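Local coordinates for protein iron aquisition yersiniabactin synthesis enzyme, YbtT (Escherichia coli, PDB 6BA9) that acts as a low-specificity type II thioesterase that sustains production of the metallophore yersiniabactin, probably by hydrolysing acyl thioesters on the assembly line, at residues Ala190-Gly195 and Thr217-Ile222; Gln65-Leu70 and Phe97-Leu102. The protein carries 1 engineered substitution. All blocks are in the same frame, centred on the assembly; numbering follows the deposited sequence.

Interaction 1 (Ala190-Gly195 and Thr217-Ile222); sequences ALLLCG and TGPVVI
Residues Ala190-Gly195 and Thr217-Ile222 pair as parallel strands at one edge of the alpha/beta-hydrolase sheet, where strand 216-222 is outermost; they belong to a beta-alpha-beta unit whose connection carries helix 203-207. Five backbone hydrogen bonds join them, among them Val220 N to Leu192 O at 2.9 Å (N-H...O angle 172°) and Ile222 N to Cys194 O at 2.8 Å. Between the Leu191-Thr217 and Leu193-Val220 pairs the edge strand has one residue more than its partner, a beta bulge. Gly218, with positive phi (114°), and the cis peptide before Pro219 make this detour; the backbone of Gly218 runs close to Leu192 O, its CA 4.0 Å away with no side chain between. That carbonyl oxygen also receives a CA-H contact from Pro219. Leu191, Leu193, Thr217, Val220 and Ile222 share the face that packs on helix 233-243. There Leu193 and Val220 lie side by side, CD2 of Leu193 3.9 Å from CB of Val220, while Leu191 CD1 meets Val220 CG2 and Leu193 CD1 meets Ile222 CD1. At the start of the pairing a water bridges Ala190 O and Thr217 OG1. Cys194 lies on the other face, beside Trp203 and Val206 of helix 203-207. Its SG sits between the backbone N and the carbonyl carbon (chi1 71°), touching Val221 CG2 at 3.8 Å and Pro219 CB at 3.9 Å.

Interaction 2 (Gln65-Leu70 and Phe97-Leu102); sequences QLAALL and FETCRL
Ala67 and Thr99 bring helix 63-77 and helix 91-105, two neighbouring helices flanking the central sheet, close together: the CA atoms of Ala67 and Thr99 are 4.6 Å apart, and the axes of the two short segments approach to 8.2 Å, crossing at -50°. Small side chains permit this approach. Ala67 CB points at the partner helix and meets Glu98 CB at 3.5 Å. Thr99 OG1, anti to its own carbonyl carbon (chi1 -60°), presses on Ala67 CA at 3.4 Å, yet its hydrogen bond runs back along its own helix to Val95 O, which satisfies this buried hydroxyl without any polar bond across the interface. Helix 91-105 follows strand 84-89, the place where alpha/beta hydrolases carry the nucleophile elbow, so the contact packs the helix behind that turn against its neighbour. The side chains of Leu70 and Thr99 cross at about a right angle, with Leu70 CD2 3.6 Å from Thr99 OG1 and 3.9 Å from Thr99 CG2. Further along helix 91-105, Leu102 CD1 reaches over to Ala68 CA at 3.7 Å and also touches Ala67 O; its side chain packs on Ala71 as well. Glu98 also packs on Ile63 and Thr64 of helix 63-77; a bend at chi2 (-70°) sets CD away from Ala67, OE2 is hydrogen-bonded to the hydroxyls of Tyr175 and Tyr177, and OE1 forms a salt bridge with Arg101 NH1 at 2.6 Å.

In the fold
The two contacts hold different layers of one alpha/beta-hydrolase domain and share no element; their centres lie 21 Å apart and their nearest atoms about 7 Å. Interaction 1 joins strands at the sheet edge and is only partly buried, with Thr217 and Val221 exposed. Interaction 2 is a buried helix-helix contact nearer the centre of the chain. Their chemistry differs accordingly: backbone hydrogen bonds carry the strand pair, whereas none crosses between 65-70 and 97-102, where alanine, threonine and leucine atoms and the CB of Glu98 pack. Trp209 links the two neighbourhoods, touching Leu192 of interaction 1 and meeting the ring of Phe97, on helix 91-105, edge-to-face.

Interaction 1 (Ala190-Gly195 and Thr217-Ile222)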
ATOM      1  N   ALA A 190     -12.969   5.071  -5.658  1.00 12.98           N
ATOM      2  CA  ALA A 190     -12.054   3.997  -5.318  1.00 11.70           C
ATOM      3  C   ALA A 190     -11.996   2.960  -6.427  1.00 14.64           C
ATOM      4  O   ALA A 190     -13.003   2.641  -7.075  1.00 15.12           O
ATOM      5  CB  ALA A 190     -12.453   3.321  -4.022  1.00 13.89           C
ATOM      6  N   LEU A 191     -10.793   2.407  -6.606  1.00 11.79           N
ATOM      7  CA  LEU A 191     -10.534   1.317  -7.525  1.00 12.53           C
ATOM      8  C   LEU A 191      -9.940   0.159  -6.745  1.00 12.85           C
ATOM      9  O   LEU A 191      -9.005   0.356  -5.954  1.00 13.35           O
ATOM     10  CB  LEU A 191      -9.538   1.762  -8.586  1.00 12.76           C
ATOM     11  CG  LEU A 191      -8.983   0.703  -9.531  1.00 13.51           C
ATOM     12  CD1 LEU A 191     -10.108   0.081 -10.393  1.00 16.22           C
ATOM     13  CD2 LEU A 191      -7.899   1.305 -10.414  1.00 14.85           C
ATOM     14  N   LEU A 192     -10.475  -1.035  -6.958  1.00 12.07           N
ATOM     15  CA  LEU A 192      -9.989  -2.260  -6.352  1.00 11.28           C
ATOM     16  C   LEU A 192      -9.242  -3.059  -7.406  1.00 12.45           C
ATOM     17  O   LEU A 192      -9.771  -3.285  -8.505  1.00 12.89           O
ATOM     18  CB  LEU A 192     -11.161  -3.099  -5.840  1.00 12.81           C
ATOM     19  CG  LEU A 192     -12.119  -2.449  -4.836  1.00 13.49           C
ATOM     20  CD1 LEU A 192     -13.221  -3.415  -4.425  1.00 14.23           C
ATOM     21  CD2 LEU A 192     -11.397  -1.946  -3.614  1.00 14.40           C
ATOM     22  N   LEU A 193      -8.015  -3.463  -7.080  1.00 13.09           N
ATOM     23  CA  LEU A 193      -7.186  -4.287  -7.942  1.00 12.66           C
ATOM     24  C   LEU A 193      -6.856  -5.586  -7.229  1.00 12.57           C
ATOM     25  O   LEU A 193      -6.622  -5.608  -6.010  1.00 12.63           O
ATOM     26  CB  LEU A 193      -5.886  -3.556  -8.300  1.00 12.18           C
ATOM     27  CG  LEU A 193      -6.008  -2.251  -9.076  1.00 12.28           C
ATOM     28  CD1 LEU A 193      -4.629  -1.674  -9.307  1.00 15.65           C
ATOM     29  CD2 LEU A 193      -6.715  -2.477 -10.399  1.00 15.38           C
ATOM     30  N   CYS A 194      -6.823  -6.669  -7.993  1.00 13.25           N
ATOM     31  CA  CYS A 194      -6.342  -7.952  -7.493  1.00 13.43           C
ATOM     32  C   CYS A 194      -5.557  -8.644  -8.600  1.00 13.56           C
ATOM     33  O   CYS A 194      -5.605  -8.246  -9.771  1.00 14.81           O
ATOM     34  CB  CYS A 194      -7.476  -8.816  -6.940  1.00 12.64           C
ATOM     35  SG  CYS A 194      -8.594  -9.468  -8.214  1.00 15.97           S
ATOM     36  N   GLY A 195      -4.825  -9.678  -8.206  1.00 12.89           N
ATOM     37  CA  GLY A 195      -3.988 -10.429  -9.126  1.00 14.25           C
ATOM     38  C   GLY A 195      -4.587 -11.776  -9.490  1.00 17.31           C
ATOM     39  O   GLY A 195      -5.084 -12.497  -8.632  1.00 19.32           O
ATOM     40  N   THR A 217     -15.142   0.830  -8.022  1.00 14.69           N
ATOM     41  CA  THR A 217     -15.082   0.030  -9.230  1.00 15.92           C
ATOM     42  C   THR A 217     -14.133  -1.125  -8.978  1.00 16.10           C
ATOM     43  O   THR A 217     -13.060  -0.932  -8.393  1.00 15.24           O
ATOM     44  CB  THR A 217     -14.519   0.852 -10.386  1.00 17.88           C
ATOM     45  OG1 THR A 217     -15.349   1.999 -10.627  1.00 22.54           O
ATOM     46  CG2 THR A 217     -14.442   0.002 -11.665  1.00 23.50           C
ATOM     47  N   GLY A 218     -14.498  -2.309  -9.456  1.00 15.66           N
ATOM     48  CA  GLY A 218     -13.661  -3.484  -9.348  1.00 13.66           C
ATOM     49  C   GLY A 218     -14.245  -4.565  -8.460  1.00 15.96           C
ATOM     50  O   GLY A 218     -15.402  -4.476  -8.027  1.00 18.60           O
ATOM     51  N   PRO A 219     -13.462  -5.615  -8.154  1.00 16.17           N
ATOM     52  CA  PRO A 219     -12.041  -5.752  -8.515  1.00 16.22           C
ATOM     53  C   PRO A 219     -11.778  -5.849 -10.008  1.00 18.41           C
ATOM     54  O   PRO A 219     -12.537  -6.480 -10.764  1.00 19.79           O
ATOM     55  CB  PRO A 219     -11.618  -7.056  -7.816  1.00 16.10           C
ATOM     56  CG  PRO A 219     -12.638  -7.252  -6.698  1.00 17.05           C
ATOM     57  CD  PRO A 219     -13.909  -6.689  -7.253  1.00 17.06           C
ATOM     58  N   VAL A 220     -10.727  -5.162 -10.431  1.00 14.99           N
ATOM     59  CA  VAL A 220     -10.147  -5.309 -11.755  1.00 14.63           C
ATOM     60  C   VAL A 220      -8.939  -6.220 -11.603  1.00 14.04           C
ATOM     61  O   VAL A 220      -8.081  -5.992 -10.738  1.00 14.68           O
ATOM     62  CB  VAL A 220      -9.766  -3.941 -12.347  1.00 16.00           C
ATOM     63  CG1 VAL A 220      -8.982  -4.102 -13.656  1.00 20.55           C
ATOM     64  CG2 VAL A 220     -11.025  -3.056 -12.545  1.00 16.86           C
ATOM     65  N   VAL A 221      -8.896  -7.280 -12.406  1.00 15.39           N
ATOM     66  CA  VAL A 221      -7.890  -8.331 -12.281  1.00 16.77           C
ATOM     67  C   VAL A 221      -6.696  -7.981 -13.158  1.00 18.34           C
ATOM     68  O   VAL A 221      -6.829  -7.788 -14.374  1.00 20.90           O
ATOM     69  CB  VAL A 221      -8.473  -9.698 -12.676  1.00 17.63           C
ATOM     70  CG1 VAL A 221      -7.403 -10.794 -12.554  1.00 21.30           C
ATOM     71  CG2 VAL A 221      -9.658 -10.052 -11.829  1.00 18.35           C
ATOM     72  N   ILE A 222      -5.527  -7.915 -12.547  1.00 16.26           N
ATOM     73  CA  ILE A 222      -4.257  -7.804 -13.251  1.00 16.64           C
ATOM     74  C   ILE A 222      -3.640  -9.200 -13.313  1.00 18.08           C
ATOM     75  O   ILE A 222      -3.602  -9.921 -12.308  1.00 17.36           O
ATOM     76  CB  ILE A 222      -3.344  -6.791 -12.538  1.00 16.39           C
ATOM     77  CG1 ILE A 222      -3.980  -5.389 -12.655  1.00 20.53           C
ATOM     78  CG2 ILE A 222      -1.928  -6.845 -13.113  1.00 17.73           C
ATOM     79  CD1 ILE A 222      -3.227  -4.303 -11.980  1.00 25.71           C
TER
HETATM   80  O   HOH W   1     -14.380   4.350  -8.985  1.00 27.98           O

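Interaction 2 (Gln65-Leu70 and Phe97-Leu102)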
ATOM      1  N   GLN A  65      -1.625   4.482  13.178  1.00 13.63           N
ATOM      2  CA  GLN A  65      -0.530   5.412  13.498  1.00 13.34           C
ATOM      3  C   GLN A  65       0.225   5.822  12.233  1.00 13.16           C
ATOM      4  O   GLN A  65       0.547   6.999  12.031  1.00 14.62           O
ATOM      5  CB  GLN A  65       0.450   4.798  14.492  1.00 17.09           C
ATOM      6  CG  GLN A  65      -0.021   4.741  15.908  1.00 22.65           C
ATOM      7  CD  GLN A  65       0.965   4.015  16.797  1.00 28.44           C
ATOM      8  OE1 GLN A  65       2.125   3.786  16.412  1.00 24.95           O
ATOM      9  NE2 GLN A  65       0.515   3.638  17.995  1.00 38.02           N
ATOM     10  N   LEU A  66       0.542   4.854  11.374  1.00 13.47           N
ATOM     11  CA  LEU A  66       1.182   5.177  10.103  1.00 11.48           C
ATOM     12  C   LEU A  66       0.323   6.129   9.276  1.00 12.37           C
ATOM     13  O   LEU A  66       0.836   7.087   8.675  1.00 11.21           O
ATOM     14  CB  LEU A  66       1.445   3.888   9.323  1.00 11.97           C
ATOM     15  CG  LEU A  66       2.568   3.005   9.871  1.00 11.14           C
ATOM     16  CD1 LEU A  66       2.482   1.603   9.262  1.00 14.14           C
ATOM     17  CD2 LEU A  66       3.926   3.616   9.578  1.00 12.12           C
ATOM     18  N   ALA A  67      -0.987   5.871   9.231  1.00 12.05           N
ATOM     19  CA  ALA A  67      -1.912   6.701   8.461  1.00 11.67           C
ATOM     20  C   ALA A  67      -1.993   8.114   9.012  1.00 11.67           C
ATOM     21  O   ALA A  67      -2.120   9.076   8.248  1.00 11.85           O
ATOM     22  CB  ALA A  67      -3.296   6.061   8.497  1.00 11.86           C
ATOM     23  N   ALA A  68      -1.949   8.258  10.335  1.00 13.08           N
ATOM     24  CA  ALA A  68      -1.973   9.595  10.916  1.00 13.27           C
ATOM     25  C   ALA A  68      -0.734  10.384  10.521  1.00 15.08           C
ATOM     26  O   ALA A  68      -0.823  11.565  10.171  1.00 14.12           O
ATOM     27  CB  ALA A  68      -2.071   9.501  12.436  1.00 15.60           C
ATOM     28  N   LEU A  69       0.435   9.761  10.573  1.00 13.07           N
ATOM     29  CA  LEU A  69       1.654  10.437  10.145  1.00 12.77           C
ATOM     30  C   LEU A  69       1.559  10.843   8.680  1.00 12.52           C
ATOM     31  O   LEU A  69       1.902  11.967   8.302  1.00 13.73           O
ATOM     32  CB  LEU A  69       2.866   9.537  10.375  1.00 15.11           C
ATOM     33  CG  LEU A  69       3.288   9.270  11.812  1.00 21.72           C
ATOM     34  CD1 LEU A  69       4.392   8.229  11.799  1.00 26.32           C
ATOM     35  CD2 LEU A  69       3.786  10.551  12.506  1.00 25.48           C
ATOM     36  N   LEU A  70       1.093   9.939   7.834  1.00 11.84           N
ATOM     37  CA  LEU A  70       1.022  10.223   6.409  1.00 11.96           C
ATOM     38  C   LEU A  70      -0.013  11.295   6.107  1.00 13.62           C
ATOM     39  O   LEU A  70       0.251  12.198   5.316  1.00 11.40           O
ATOM     40  CB  LEU A  70       0.762   8.936   5.624  1.00 12.53           C
ATOM     41  CG  LEU A  70       0.687   9.116   4.104  1.00 10.59           C
ATOM     42  CD1 LEU A  70       1.994   9.675   3.514  1.00 13.17           C
ATOM     43  CD2 LEU A  70       0.330   7.780   3.432  1.00 12.55           C
ATOM     44  N   PHE A  97      -6.051   3.425   2.783  1.00 10.78           N
ATOM     45  CA  PHE A  97      -7.448   3.572   3.176  1.00 11.90           C
ATOM     46  C   PHE A  97      -7.593   4.454   4.410  1.00 11.04           C
ATOM     47  O   PHE A  97      -8.388   5.411   4.417  1.00 11.91           O
ATOM     48  CB  PHE A  97      -8.030   2.181   3.435  1.00 13.47           C
ATOM     49  CG  PHE A  97      -9.407   2.191   4.036  1.00 11.73           C
ATOM     50  CD1 PHE A  97     -10.484   2.681   3.329  1.00 14.99           C
ATOM     51  CD2 PHE A  97      -9.618   1.689   5.292  1.00 13.14           C
ATOM     52  CE1 PHE A  97     -11.767   2.654   3.892  1.00 16.25           C
ATOM     53  CE2 PHE A  97     -10.886   1.662   5.851  1.00 17.21           C
ATOM     54  CZ  PHE A  97     -11.950   2.149   5.150  1.00 16.46           C
ATOM     55  N   GLU A  98      -6.829   4.161   5.471  1.00 11.53           N
ATOM     56  CA  GLU A  98      -6.952   4.940   6.705  1.00 12.87           C
ATOM     57  C   GLU A  98      -6.468   6.375   6.517  1.00 14.06           C
ATOM     58  O   GLU A  98      -7.025   7.304   7.119  1.00 12.85           O
ATOM     59  CB  GLU A  98      -6.234   4.224   7.857  1.00 11.99           C
ATOM     60  CG  GLU A  98      -6.874   2.909   8.304  1.00 12.46           C
ATOM     61  CD  GLU A  98      -8.192   3.085   9.018  1.00 16.40           C
ATOM     62  OE1 GLU A  98      -8.495   4.216   9.472  1.00 16.96           O
ATOM     63  OE2 GLU A  98      -8.931   2.081   9.104  1.00 15.38           O
ATOM     64  N   THR A  99      -5.467   6.584   5.667  1.00 11.70           N
ATOM     65  CA  THR A  99      -5.035   7.935   5.324  1.00 11.46           C
ATOM     66  C   THR A  99      -6.133   8.680   4.587  1.00 12.09           C
ATOM     67  O   THR A  99      -6.422   9.850   4.888  1.00 13.01           O
ATOM     68  CB  THR A  99      -3.764   7.864   4.472  1.00 12.59           C
ATOM     69  OG1 THR A  99      -2.722   7.205   5.205  1.00 12.43           O
ATOM     70  CG2 THR A  99      -3.262   9.258   4.100  1.00 12.53           C
ATOM     71  N   CYS A 100      -6.763   8.010   3.629  1.00 12.16           N
ATOM     72  CA  CYS A 100      -7.843   8.615   2.871  1.00 13.24           C
ATOM     73  C   CYS A 100      -8.998   8.973   3.785  1.00 12.82           C
ATOM     74  O   CYS A 100      -9.611  10.038   3.623  1.00 13.94           O
ATOM     75  CB  CYS A 100      -8.290   7.652   1.768  1.00 13.66           C
ATOM     76  SG  CYS A 100      -9.337   8.416   0.492  1.00 15.82           S
ATOM     77  N   ARG A 101      -9.283   8.122   4.767  1.00 12.63           N
ATOM     78  CA  ARG A 101     -10.332   8.400   5.752  1.00 14.67           C
ATOM     79  C   ARG A 101     -10.060   9.721   6.459  1.00 15.34           C
ATOM     80  O   ARG A 101     -10.943  10.583   6.555  1.00 17.41           O
ATOM     81  CB  ARG A 101     -10.412   7.244   6.741  1.00 18.52           C
ATOM     82  CG  ARG A 101     -11.439   7.351   7.856  1.00 27.65           C
ATOM     83  CD  ARG A 101     -11.822   5.944   8.417  1.00 34.74           C
ATOM     84  NE  ARG A 101     -12.221   6.047   9.816  1.00 42.00           N
ATOM     85  CZ  ARG A 101     -11.733   5.323  10.823  1.00 42.69           C
ATOM     86  NH1 ARG A 101     -10.820   4.381  10.620  1.00 41.55           N
ATOM     87  NH2 ARG A 101     -12.183   5.536  12.059  1.00 45.62           N
ATOM     88  N   LEU A 102      -8.828   9.915   6.933  1.00 14.13           N
ATOM     89  CA  LEU A 102      -8.497  11.151   7.641  1.00 14.46           C
ATOM     90  C   LEU A 102      -8.595  12.363   6.721  1.00 16.49           C
ATOM     91  O   LEU A 102      -9.133  13.403   7.115  1.00 15.52           O
ATOM     92  CB  LEU A 102      -7.091  11.051   8.238  1.00 14.19           C
ATOM     93  CG  LEU A 102      -6.916   9.997   9.337  1.00 14.42           C
ATOM     94  CD1 LEU A 102      -5.478   9.835   9.723  1.00 18.23           C
ATOM     95  CD2 LEU A 102      -7.752  10.334  10.592  1.00 23.37           C
TER